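Local coordinates for transcriptional regulator (Rhodococcus jostii, PDB 5CYV), which probably binds DNA as a dimeric MarR-family transcriptional regulator of p-hydroxycinnamate metabolism and takes p-coumaroyl-CoA as its ligand, at residues L43-N54 / L95-R106. Sequence-based numbering, arbitrary orientation.
Sequences LVLACEQAEGVN and LIAATEEGRRLR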
# COMPACT_ATOMS: atom_id res chain seq x y z
N LEU B 43 14.22 2.90 -11.30
CA LEU B 43 15.65 3.25 -11.22
C LEU B 43 16.39 2.24 -10.32
O LEU B 43 17.49 1.74 -10.67
CB LEU B 43 15.79 4.70 -10.74
CG LEU B 43 17.26 5.11 -10.60
CD1 LEU B 43 17.99 5.01 -11.95
CD2 LEU B 43 17.33 6.56 -10.10
N VAL B 44 15.81 1.92 -9.16
CA VAL B 44 16.44 0.98 -8.24
C VAL B 44 16.59 -0.37 -8.93
O VAL B 44 17.67 -1.01 -8.88
CB VAL B 44 15.61 0.86 -7.00
CG1 VAL B 44 16.03 -0.38 -6.19
CG2 VAL B 44 15.80 2.14 -6.19
N LEU B 45 15.54 -0.80 -9.63
CA LEU B 45 15.60 -2.14 -10.23
C LEU B 45 16.60 -2.18 -11.38
O LEU B 45 17.28 -3.21 -11.57
CB LEU B 45 14.19 -2.58 -10.71
CG LEU B 45 13.24 -2.86 -9.54
CD1 LEU B 45 11.80 -2.93 -10.05
CD2 LEU B 45 13.57 -4.13 -8.80
N ALA B 46 16.77 -1.09 -12.09
CA ALA B 46 17.79 -1.04 -13.13
C ALA B 46 19.18 -1.10 -12.52
O ALA B 46 20.06 -1.77 -13.05
CB ALA B 46 17.62 0.21 -13.98
N CYS B 47 19.36 -0.36 -11.42
CA CYS B 47 20.71 -0.29 -10.82
C CYS B 47 21.15 -1.65 -10.25
O CYS B 47 22.35 -1.90 -10.10
CB CYS B 47 20.76 0.79 -9.74
SG CYS B 47 20.74 2.47 -10.44
N GLU B 48 20.18 -2.49 -9.87
CA GLU B 48 20.54 -3.78 -9.28
C GLU B 48 21.27 -4.70 -10.25
O GLU B 48 21.85 -5.67 -9.80
CB GLU B 48 19.30 -4.50 -8.76
CG GLU B 48 18.75 -3.81 -7.53
CD GLU B 48 17.40 -4.39 -7.04
OE1 GLU B 48 16.89 -5.37 -7.65
OE2 GLU B 48 16.90 -3.83 -6.01
N GLN B 49 21.21 -4.42 -11.56
CA GLN B 49 21.80 -5.27 -12.57
C GLN B 49 22.96 -4.52 -13.19
O GLN B 49 22.86 -3.32 -13.44
CB GLN B 49 20.77 -5.60 -13.66
CG GLN B 49 19.41 -6.06 -13.07
CD GLN B 49 19.59 -7.36 -12.30
OE1 GLN B 49 20.46 -8.18 -12.63
NE2 GLN B 49 18.77 -7.57 -11.28
N ALA B 50 24.01 -5.24 -13.53
CA ALA B 50 25.15 -4.60 -14.16
C ALA B 50 24.84 -4.12 -15.55
O ALA B 50 25.23 -3.02 -15.94
CB ALA B 50 26.35 -5.56 -14.19
N GLU B 51 24.12 -4.93 -16.31
CA GLU B 51 23.87 -4.55 -17.68
C GLU B 51 22.51 -3.93 -17.92
O GLU B 51 22.25 -3.40 -19.00
CB GLU B 51 24.04 -5.77 -18.58
CG GLU B 51 25.48 -6.26 -18.66
CD GLU B 51 26.44 -5.22 -19.26
OE1 GLU B 51 26.05 -4.51 -20.22
OE2 GLU B 51 27.58 -5.11 -18.76
N GLY B 52 21.66 -3.95 -16.91
CA GLY B 52 20.30 -3.48 -17.07
C GLY B 52 19.28 -4.55 -16.75
O GLY B 52 19.62 -5.73 -16.61
N VAL B 53 18.03 -4.11 -16.73
CA VAL B 53 16.89 -4.95 -16.37
C VAL B 53 15.84 -4.89 -17.48
O VAL B 53 15.59 -3.85 -18.10
CB VAL B 53 16.27 -4.52 -15.02
CG1 VAL B 53 15.64 -3.14 -15.12
CG2 VAL B 53 15.23 -5.55 -14.56
N ASN B 54 15.22 -6.04 -17.71
CA ASN B 54 14.14 -6.16 -18.66
C ASN B 54 12.82 -5.52 -18.23
O ASN B 54 12.47 -5.57 -17.06
CB ASN B 54 13.97 -7.69 -18.84
CG ASN B 54 13.11 -8.08 -19.99
OD1 ASN B 54 12.03 -7.55 -20.20
ND2 ASN B 54 13.57 -9.08 -20.73
N LEU B 95 17.13 -3.99 -22.65
CA LEU B 95 17.37 -3.71 -21.24
C LEU B 95 17.26 -2.24 -20.93
O LEU B 95 17.55 -1.36 -21.76
CB LEU B 95 18.75 -4.23 -20.81
CG LEU B 95 18.97 -5.73 -20.94
CD1 LEU B 95 20.39 -6.00 -20.53
CD2 LEU B 95 18.00 -6.59 -20.07
N ILE B 96 16.81 -1.96 -19.71
CA ILE B 96 16.82 -0.62 -19.15
C ILE B 96 18.06 -0.53 -18.26
O ILE B 96 18.16 -1.24 -17.26
CB ILE B 96 15.54 -0.39 -18.30
CG1 ILE B 96 14.28 -0.59 -19.15
CG2 ILE B 96 15.57 1.01 -17.65
CD1 ILE B 96 13.13 -1.17 -18.32
N ALA B 97 19.04 0.24 -18.71
CA ALA B 97 20.33 0.30 -18.00
C ALA B 97 20.56 1.63 -17.33
O ALA B 97 20.41 2.68 -17.93
CB ALA B 97 21.52 0.03 -19.01
N ALA B 98 20.99 1.58 -16.08
CA ALA B 98 21.30 2.80 -15.40
C ALA B 98 22.56 3.45 -15.90
O ALA B 98 23.54 2.78 -16.25
CB ALA B 98 21.43 2.52 -13.90
N THR B 99 22.56 4.78 -15.94
CA THR B 99 23.78 5.51 -16.27
C THR B 99 24.59 5.81 -15.03
O THR B 99 24.09 5.59 -13.94
CB THR B 99 23.44 6.84 -16.96
OG1 THR B 99 22.68 7.64 -16.05
CG2 THR B 99 22.56 6.63 -18.23
N GLU B 100 25.80 6.34 -15.19
CA GLU B 100 26.55 6.81 -14.03
C GLU B 100 25.74 7.80 -13.18
O GLU B 100 25.69 7.72 -11.94
CB GLU B 100 27.86 7.44 -14.51
CG GLU B 100 28.31 8.64 -13.74
CD GLU B 100 29.82 8.85 -13.83
OE1 GLU B 100 30.43 8.46 -14.86
OE2 GLU B 100 30.40 9.40 -12.86
N GLU B 101 25.06 8.73 -13.84
CA GLU B 101 24.25 9.72 -13.11
C GLU B 101 23.03 9.07 -12.42
O GLU B 101 22.68 9.38 -11.26
CB GLU B 101 23.81 10.82 -14.07
CG GLU B 101 22.89 11.86 -13.48
CD GLU B 101 23.44 12.54 -12.22
OE1 GLU B 101 24.68 12.72 -12.09
OE2 GLU B 101 22.62 12.90 -11.35
N GLY B 102 22.43 8.10 -13.10
CA GLY B 102 21.37 7.31 -12.48
C GLY B 102 21.84 6.55 -11.23
O GLY B 102 21.11 6.49 -10.25
N ARG B 103 23.03 6.00 -11.28
CA ARG B 103 23.52 5.27 -10.10
C ARG B 103 23.78 6.24 -8.97
O ARG B 103 23.50 5.93 -7.78
CB ARG B 103 24.78 4.45 -10.41
CG ARG B 103 24.51 3.31 -11.37
CD ARG B 103 25.75 2.43 -11.62
NE ARG B 103 25.37 1.38 -12.60
CZ ARG B 103 24.69 0.27 -12.28
NH1 ARG B 103 24.38 0.01 -10.99
NH2 ARG B 103 24.36 -0.59 -13.23
N ARG B 104 24.31 7.42 -9.30
CA ARG B 104 24.59 8.39 -8.23
C ARG B 104 23.27 8.87 -7.59
O ARG B 104 23.16 8.98 -6.35
CB ARG B 104 25.40 9.57 -8.79
CG ARG B 104 25.46 10.78 -7.89
CD ARG B 104 25.42 12.13 -8.65
NE ARG B 104 24.07 12.71 -8.61
CZ ARG B 104 23.46 13.19 -7.52
NH1 ARG B 104 24.06 13.18 -6.33
NH2 ARG B 104 22.23 13.68 -7.64
N LEU B 105 22.24 9.11 -8.40
CA LEU B 105 20.95 9.54 -7.87
C LEU B 105 20.29 8.42 -7.09
O LEU B 105 19.66 8.65 -6.06
CB LEU B 105 20.04 10.02 -9.01
CG LEU B 105 18.74 10.62 -8.50
CD1 LEU B 105 19.00 11.90 -7.72
CD2 LEU B 105 17.74 10.86 -9.68
N ARG B 106 20.48 7.20 -7.58
CA ARG B 106 19.87 6.08 -6.90
C ARG B 106 20.48 5.91 -5.51
O ARG B 106 19.78 5.60 -4.55
CB ARG B 106 20.04 4.80 -7.71
CG ARG B 106 19.84 3.52 -6.91
CD ARG B 106 20.98 2.54 -7.14
NE ARG B 106 20.87 1.36 -6.29
CZ ARG B 106 21.34 1.29 -5.05
NH1 ARG B 106 21.96 2.33 -4.51
NH2 ARG B 106 21.19 0.17 -4.35
O HOH W 1 21.69 -0.98 -15.16
O HOH W 2 24.31 0.13 -16.00
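The guanidinium of Arg103 has the CB of Ala98 over one face, set toward the rim, while two carbonyls meet its edge. Arg103 NH1 donates to Cys47 O (2.9 Å) on a lone pair, and its NH2 reaches Gln49 O (3.1 Å) exactly in the guanidinium plane. The chain is fully stretched at its third torsion (chi3 -179°), which carries the group past Cys47 to the turn that follows helix 37-47. A water accepts a hydrogen bond from Arg103 NH2 and lies close to Ala98 O; a second accepts from Ala98 N and sits beside Ala46 O. A leucine in place of Arg103 would probably leave the carbonyls of Cys47 and Gln49 without this donor and the turn less firmly fixed. Cys47 SG packs on Ala98 CB (3.5 Å), and Leu43 CD2 lies 3.8 Å from Gly102 O. Farther along, Val53 and Ile96 form a single antiparallel hydrogen-bonded bridge, Ile96 N to Val53 O at 2.8 Å. It ties the segment leading into helix 55-62 to the wing hairpin of the winged helix-turn-helix fold, on the edge of strand 94-98 that faces away from strand 82-87. Helical segment 43-47 crosses strand segment 95-98 at -90°; Leu43 and Ile96 also pack on helix 70-78, and Val53 on helix 55-62.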